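Local coordinates for protein PTS system, IIabc component (Clostridium difficile, PDB 3IPJ) that is the EIIB domain of a sugar-specific phosphotransferase system permease, which probably relays phosphate through a phosphocysteine to an incoming sugar, possibly trehalose, at residues N7-A10 and N11-K15; A77-K81 and M82-T86. All blocks are in the same frame, centred on the assembly; numbering follows the deposited sequence.

Interaction 1 of 2, residues N7-A10 and N11-K15; sequences NKIA and NELIK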
ATOM      1  N   ASN A   7      -6.363   1.992   8.962  1.00 13.98           N
ATOM      2  CA  ASN A   7      -5.562   3.214   8.891  1.00 14.67           C
ATOM      3  C   ASN A   7      -4.208   3.068   9.622  1.00 14.10           C
ATOM      4  O   ASN A   7      -3.221   3.623   9.137  1.00 14.96           O
ATOM      5  CB  ASN A   7      -6.394   4.377   9.390  1.00 18.73           C
ATOM      6  CG  ASN A   7      -5.709   5.690   9.203  1.00 23.74           C
ATOM      7  OD1 ASN A   7      -5.163   6.221  10.168  1.00 19.15           O
ATOM      8  ND2 ASN A   7      -5.732   6.243   7.955  1.00 29.54           N
ATOM      9  N   LYS A   8      -4.137   2.285  10.712  1.00 11.87           N
ATOM     10  CA  LYS A   8      -2.841   1.966  11.388  1.00 12.15           C
ATOM     11  C   LYS A   8      -1.895   1.160  10.466  1.00 11.83           C
ATOM     12  O   LYS A   8      -0.747   1.509  10.293  1.00 12.37           O
ATOM     13  CB  LYS A   8      -3.035   1.187  12.690  1.00 14.38           C
ATOM     14  CG  LYS A   8      -3.897   1.914  13.674  1.00 14.60           C
ATOM     15  CD  LYS A   8      -4.245   1.042  14.877  1.00 18.30           C
ATOM     16  CE  LYS A   8      -3.034   0.314  15.397  1.00 22.44           C
ATOM     17  NZ  LYS A   8      -2.248   1.166  16.367  1.00 27.79           N
ATOM     18  N   ILE A   9      -2.398   0.074   9.879  1.00 13.42           N
ATOM     19  CA  ILE A   9      -1.641  -0.635   8.858  1.00  9.52           C
ATOM     20  C   ILE A   9      -1.176   0.322   7.720  1.00  9.62           C
ATOM     21  O   ILE A   9      -0.009   0.351   7.378  1.00 11.49           O
ATOM     22  CB  ILE A   9      -2.486  -1.826   8.266  1.00 10.41           C
ATOM     23  CG1 ILE A   9      -2.880  -2.831   9.402  1.00  9.51           C
ATOM     24  CG2 ILE A   9      -1.755  -2.484   7.050  1.00 11.39           C
ATOM     25  CD1 ILE A   9      -4.051  -3.839   9.066  1.00 10.36           C
ATOM     26  N   ALA A  10      -2.077   1.108   7.138  1.00  9.64           N
ATOM     27  CA  ALA A  10      -1.687   2.031   6.060  1.00 10.94           C
ATOM     28  C   ALA A  10      -0.565   2.901   6.547  1.00 11.13           C
ATOM     29  O   ALA A  10       0.429   3.100   5.841  1.00 10.50           O
ATOM     30  CB  ALA A  10      -2.855   2.919   5.648  1.00 13.49           C
ATOM     31  N   ASN A  11      -0.712   3.478   7.725  1.00 11.23           N
ATOM     32  CA  ASN A  11       0.351   4.360   8.227  1.00 13.50           C
ATOM     33  C   ASN A  11       1.677   3.666   8.481  1.00 13.25           C
ATOM     34  O   ASN A  11       2.753   4.243   8.185  1.00 11.59           O
ATOM     35  CB  ASN A  11      -0.114   5.195   9.427  1.00 11.94           C
ATOM     36  CG  ASN A  11      -0.810   6.463   8.970  1.00 19.27           C
ATOM     37  OD1 ASN A  11      -2.011   6.510   8.968  1.00 23.24           O
ATOM     38  ND2 ASN A  11      -0.039   7.476   8.493  1.00 22.46           N
ATOM     39  N   GLU A  12       1.610   2.452   9.033  1.00 12.42           N
ATOM     40  CA  GLU A  12       2.845   1.698   9.287  1.00 11.25           C
ATOM     41  C   GLU A  12       3.497   1.411   7.956  1.00 11.56           C
ATOM     42  O   GLU A  12       4.723   1.560   7.818  1.00 11.78           O
ATOM     43  CB  GLU A  12       2.602   0.423  10.054  1.00 11.54           C
ATOM     44  CG  GLU A  12       2.327   0.777  11.526  1.00 21.37           C
ATOM     45  CD  GLU A  12       1.950  -0.400  12.495  1.00 30.49           C
ATOM     46  OE1 GLU A  12       2.453  -1.538  12.282  1.00 28.80           O
ATOM     47  OE2 GLU A  12       1.185  -0.154  13.528  1.00 34.51           O
ATOM     48  N   LEU A  13       2.694   0.990   6.966  1.00 10.20           N
ATOM     49  CA  LEU A  13       3.236   0.687   5.640  1.00 12.22           C
ATOM     50  C   LEU A  13       3.914   1.923   5.030  1.00 11.72           C
ATOM     51  O   LEU A  13       5.084   1.817   4.581  1.00 12.93           O
ATOM     52  CB  LEU A  13       2.140   0.092   4.725  1.00 11.31           C
ATOM     53  CG  LEU A  13       1.761  -1.324   5.141  1.00  9.59           C
ATOM     54  CD1 LEU A  13       0.602  -1.874   4.231  1.00  9.29           C
ATOM     55  CD2 LEU A  13       2.955  -2.274   5.233  1.00 11.06           C
ATOM     56  N   ILE A  14       3.223   3.073   5.024  1.00 13.96           N
ATOM     57  CA  ILE A  14       3.796   4.321   4.444  1.00 16.18           C
ATOM     58  C   ILE A  14       5.110   4.649   5.189  1.00 15.45           C
ATOM     59  O   ILE A  14       6.122   5.023   4.544  1.00 14.60           O
ATOM     60  CB  ILE A  14       2.856   5.585   4.540  1.00 19.29           C
ATOM     61  CG1 ILE A  14       1.438   5.371   3.991  1.00 25.23           C
ATOM     62  CG2 ILE A  14       3.461   6.750   3.812  1.00 17.87           C
ATOM     63  CD1 ILE A  14       1.383   4.591   2.803  1.00 26.01           C
ATOM     64  N   LYS A  15       5.095   4.532   6.529  1.00 12.28           N
ATOM     65  CA  LYS A  15       6.248   4.838   7.289  1.00 11.74           C
ATOM     66  C   LYS A  15       7.476   3.939   6.971  1.00 14.90           C
ATOM     67  O   LYS A  15       8.615   4.411   6.918  1.00 14.88           O
ATOM     68  CB  LYS A  15       5.957   4.720   8.745  1.00 14.44           C
ATOM     69  CG  LYS A  15       7.140   5.189   9.591  1.00 15.80           C
ATOM     70  CD  LYS A  15       6.819   5.029  11.104  1.00 19.79           C
ATOM     71  CE  LYS A  15       6.306   3.588  11.381  1.00 24.60           C
ATOM     72  NZ  LYS A  15       5.244   3.381  12.445  1.00 21.49           N
TER
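Leu13 N donates to Ile9 O at 2.8 Å with an N-H...O angle of 169°, and the donor lies almost straight out from the carbonyl. Glu12 N reaches Lys8 O at 2.8 Å in much the same way. The bonds Asn11 N to Asn7 O and Ile14 N to Ala10 O come in more obliquely, their donors tilted from the carbonyl planes. Four successive i to i+4 bonds identify regular alpha-helix, here the middle of helix 5-17. Outward from the backbone, Lys8 and Glu12 carry opposite charges, but Lys8 NZ and Glu12 OE2 are not in contact at 4.6 Å, so any electrostatic attraction is probably modest. On the inner face Ile9 and Leu13 lie side by side and point the same way: Ile9 CG2 meets Leu13 CD1 at 3.7 Å. Ile14 packs against the backbone instead. A chi1 of -52° sets Ile14 CG1 beside its own backbone N and anti to the carbonyl carbon, which brings CG1 to 3.1 Å from Ala10 O. Ile9 and Ala10 also touch helix 71-79, through Val75 and through Glu78 and Val79 respectively. The chemistry therefore implies an amphipathic helix, with a charged outer side and an apolar side packed into the domain.

Interaction 2 of 2, residues A77-K81 and M82-T86; sequences AEVEK and MGLKT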
ATOM      1  N   ALA A  77      -8.462   2.219   0.949  1.00 11.74           N
ATOM      2  CA  ALA A  77      -9.354   3.337   1.250  1.00 11.87           C
ATOM      3  C   ALA A  77      -8.754   4.346   2.302  1.00 16.56           C
ATOM      4  O   ALA A  77      -9.012   5.582   2.275  1.00 15.24           O
ATOM      5  CB  ALA A  77     -10.732   2.790   1.702  1.00 15.12           C
ATOM      6  N   GLU A  78      -7.933   3.828   3.219  1.00 14.26           N
ATOM      7  CA  GLU A  78      -7.211   4.684   4.133  1.00 13.67           C
ATOM      8  C   GLU A  78      -6.115   5.434   3.365  1.00 14.17           C
ATOM      9  O   GLU A  78      -6.036   6.635   3.446  1.00 15.24           O
ATOM     10  CB  GLU A  78      -6.639   3.843   5.262  1.00 13.87           C
ATOM     11  CG  GLU A  78      -7.750   3.192   6.042  1.00 13.35           C
ATOM     12  CD  GLU A  78      -8.770   4.202   6.594  1.00 17.99           C
ATOM     13  OE1 GLU A  78      -8.427   5.406   6.782  1.00 15.97           O
ATOM     14  OE2 GLU A  78      -9.921   3.764   6.910  1.00 18.07           O
ATOM     15  N   VAL A  79      -5.288   4.720   2.600  1.00 14.42           N
ATOM     16  CA  VAL A  79      -4.212   5.392   1.842  1.00 15.43           C
ATOM     17  C   VAL A  79      -4.760   6.478   0.900  1.00 17.83           C
ATOM     18  O   VAL A  79      -4.137   7.553   0.726  1.00 15.67           O
ATOM     19  CB  VAL A  79      -3.443   4.387   0.962  1.00 16.06           C
ATOM     20  CG1 VAL A  79      -2.570   5.151  -0.048  1.00 15.73           C
ATOM     21  CG2 VAL A  79      -2.676   3.296   1.847  1.00 12.43           C
ATOM     22  N   GLU A  80      -5.936   6.204   0.309  1.00 15.66           N
ATOM     23  CA  GLU A  80      -6.634   7.155  -0.576  1.00 15.29           C
ATOM     24  C   GLU A  80      -6.862   8.573   0.020  1.00 20.21           C
ATOM     25  O   GLU A  80      -7.052   9.524  -0.740  1.00 23.42           O
ATOM     26  CB  GLU A  80      -8.001   6.608  -1.014  1.00 16.26           C
ATOM     27  CG  GLU A  80      -8.036   5.736  -2.285  1.00 23.40           C
ATOM     28  CD  GLU A  80      -9.434   5.111  -2.655  1.00 22.71           C
ATOM     29  OE1 GLU A  80     -10.161   4.543  -1.776  1.00 21.87           O
ATOM     30  OE2 GLU A  80      -9.758   5.161  -3.885  1.00 23.16           O
ATOM     31  N   LYS A  81      -6.897   8.731   1.347  1.00 22.91           N
ATOM     32  CA  LYS A  81      -7.117  10.060   1.928  1.00 25.30           C
ATOM     33  C   LYS A  81      -5.773  10.742   2.225  1.00 30.43           C
ATOM     34  O   LYS A  81      -5.692  11.954   2.419  1.00 29.89           O
ATOM     35  CB  LYS A  81      -7.968   9.983   3.207  1.00 26.62           C
ATOM     36  CG  LYS A  81      -9.185   9.072   3.146  1.00 24.46           C
ATOM     37  CD  LYS A  81      -9.600   8.668   4.584  1.00 24.70           C
ATOM     38  CE  LYS A  81     -10.792   7.683   4.664  1.00 24.70           C
ATOM     39  NZ  LYS A  81     -11.113   7.308   6.126  1.00 27.71           N
ATOM     40  N   MET A  82      -4.718   9.936   2.247  1.00 31.13           N
ATOM     41  CA  MET A  82      -3.411  10.394   2.653  1.00 29.05           C
ATOM     42  C   MET A  82      -2.808  11.338   1.592  1.00 32.04           C
ATOM     43  O   MET A  82      -1.831  12.029   1.850  1.00 30.21           O
ATOM     44  CB  MET A  82      -2.503   9.177   2.930  1.00 27.49           C
ATOM     45  CG  MET A  82      -2.820   8.380   4.218  1.00 26.84           C
ATOM     46  SD  MET A  82      -1.699   6.976   4.482  1.00 25.37           S
ATOM     47  CE  MET A  82      -2.521   6.323   5.893  1.00 27.15           C
ATOM     48  N   GLY A  83      -3.387  11.376   0.396  1.00 32.47           N
ATOM     49  CA  GLY A  83      -2.920  12.303  -0.615  1.00 31.43           C
ATOM     50  C   GLY A  83      -1.849  11.786  -1.576  1.00 34.94           C
ATOM     51  O   GLY A  83      -1.452  12.473  -2.523  1.00 41.56           O
ATOM     52  N   LEU A  84      -1.340  10.582  -1.353  1.00 31.59           N
ATOM     53  CA  LEU A  84      -0.347  10.059  -2.281  1.00 27.52           C
ATOM     54  C   LEU A  84      -1.080   9.868  -3.623  1.00 26.80           C
ATOM     55  O   LEU A  84      -2.328   9.941  -3.674  1.00 27.37           O
ATOM     56  CB  LEU A  84       0.269   8.762  -1.752  1.00 23.34           C
ATOM     57  CG  LEU A  84       0.699   8.821  -0.271  1.00 21.58           C
ATOM     58  CD1 LEU A  84      -0.434   9.285   0.534  1.00 24.46           C
ATOM     59  CD2 LEU A  84       1.069   7.503   0.287  1.00 15.97           C
ATOM     60  N   LYS A  85      -0.320   9.700  -4.705  1.00 23.25           N
ATOM     61  CA  LYS A  85      -0.852   9.348  -5.999  1.00 20.79           C
ATOM     62  C   LYS A  85      -1.400   7.899  -5.936  1.00 19.69           C
ATOM     63  O   LYS A  85      -0.658   6.932  -6.068  1.00 21.71           O
ATOM     64  CB  LYS A  85       0.301   9.482  -7.016  1.00 26.61           C
ATOM     65  CG  LYS A  85      -0.039   9.541  -8.497  1.00 33.96           C
ATOM     66  CD  LYS A  85       1.220   9.972  -9.334  1.00 34.62           C
ATOM     67  CE  LYS A  85       1.226   9.400 -10.806  1.00 34.79           C
ATOM     68  NZ  LYS A  85       0.196   9.943 -11.798  1.00 33.57           N
ATOM     69  N   THR A  86      -2.693   7.768  -5.719  1.00 18.21           N
ATOM     70  CA  THR A  86      -3.370   6.479  -5.761  1.00 17.51           C
ATOM     71  C   THR A  86      -4.044   6.395  -7.110  1.00 19.11           C
ATOM     72  O   THR A  86      -4.504   7.396  -7.683  1.00 21.41           O
ATOM     73  CB  THR A  86      -4.359   6.290  -4.561  1.00 16.60           C
ATOM     74  OG1 THR A  86      -5.304   7.393  -4.485  1.00 22.76           O
ATOM     75  CG2 THR A  86      -3.570   6.110  -3.200  1.00 16.69           C
TER
HETATM   76  O   HOH W   1      -5.890   9.709  -3.599  1.00 33.17           O
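Met82 folds its side chain back along the end of helix 71-79, over the backbone of Glu78 and Val79. Its CB lies 3.2 Å from Val79 O. CG, placed beside the backbone N by a chi1 of -72°, is 3.7 Å from Glu78 O, and SD continues the extended chain to 4.0 Å from Val79 CA. CE goes on toward helix 5-17. The backbone that carries it is a type I beta turn from Val79 to Met82, closed by Met82 N donating to Val79 O at 2.9 Å. That bond is bent (N-H...O 143°), with the donor 57° out of the carbonyl plane, a geometry that goes with an i to i+3 turn bond. Gly83 follows with a positive phi, where the chain changes direction. The chain then doubles back, so that Thr86 returns to the helix end: its CG2 presses obliquely on Val79 CG1 at 3.4 Å, tighter than normal van der Waals contact. The hydroxyl OG1 shares a water with Glu80, whose carbonyl O accepts from that water at 3.1 Å. Val79, Leu84 and Thr86 all touch Ile25 of strand 22-27, packing the chain reversal against an outermost strand of the four-stranded antiparallel sheet. On the outer side, Lys81 NZ forms a salt bridge with Glu78 OE1, its hydrogen bond weak at 3.4 Å.

Interactions 1 and 2, whose centres lie about 11 Å apart, meet directly where helix 5-17 packs beside the end of helix 71-79. Met82 is the main bridge: its CE is 3.4 Å from Ala10 CB, and its SD is 3.6 Å from Ile14 CG1. A polar tie lies beside this packing, with Asn7 ND2 3.1 Å from Glu78 OE1, a weak, probable hydrogen bond. Glu78 thus has partners in both contacts, since the same oxygen also faces Lys81. Both contacts lie away from Cys28, the predicted phosphocysteine, which, like Glu40, is seen binding zinc in a structure of this protein. Together they join helix 5-17 to the end of helix 71-79 within the EIIB domain.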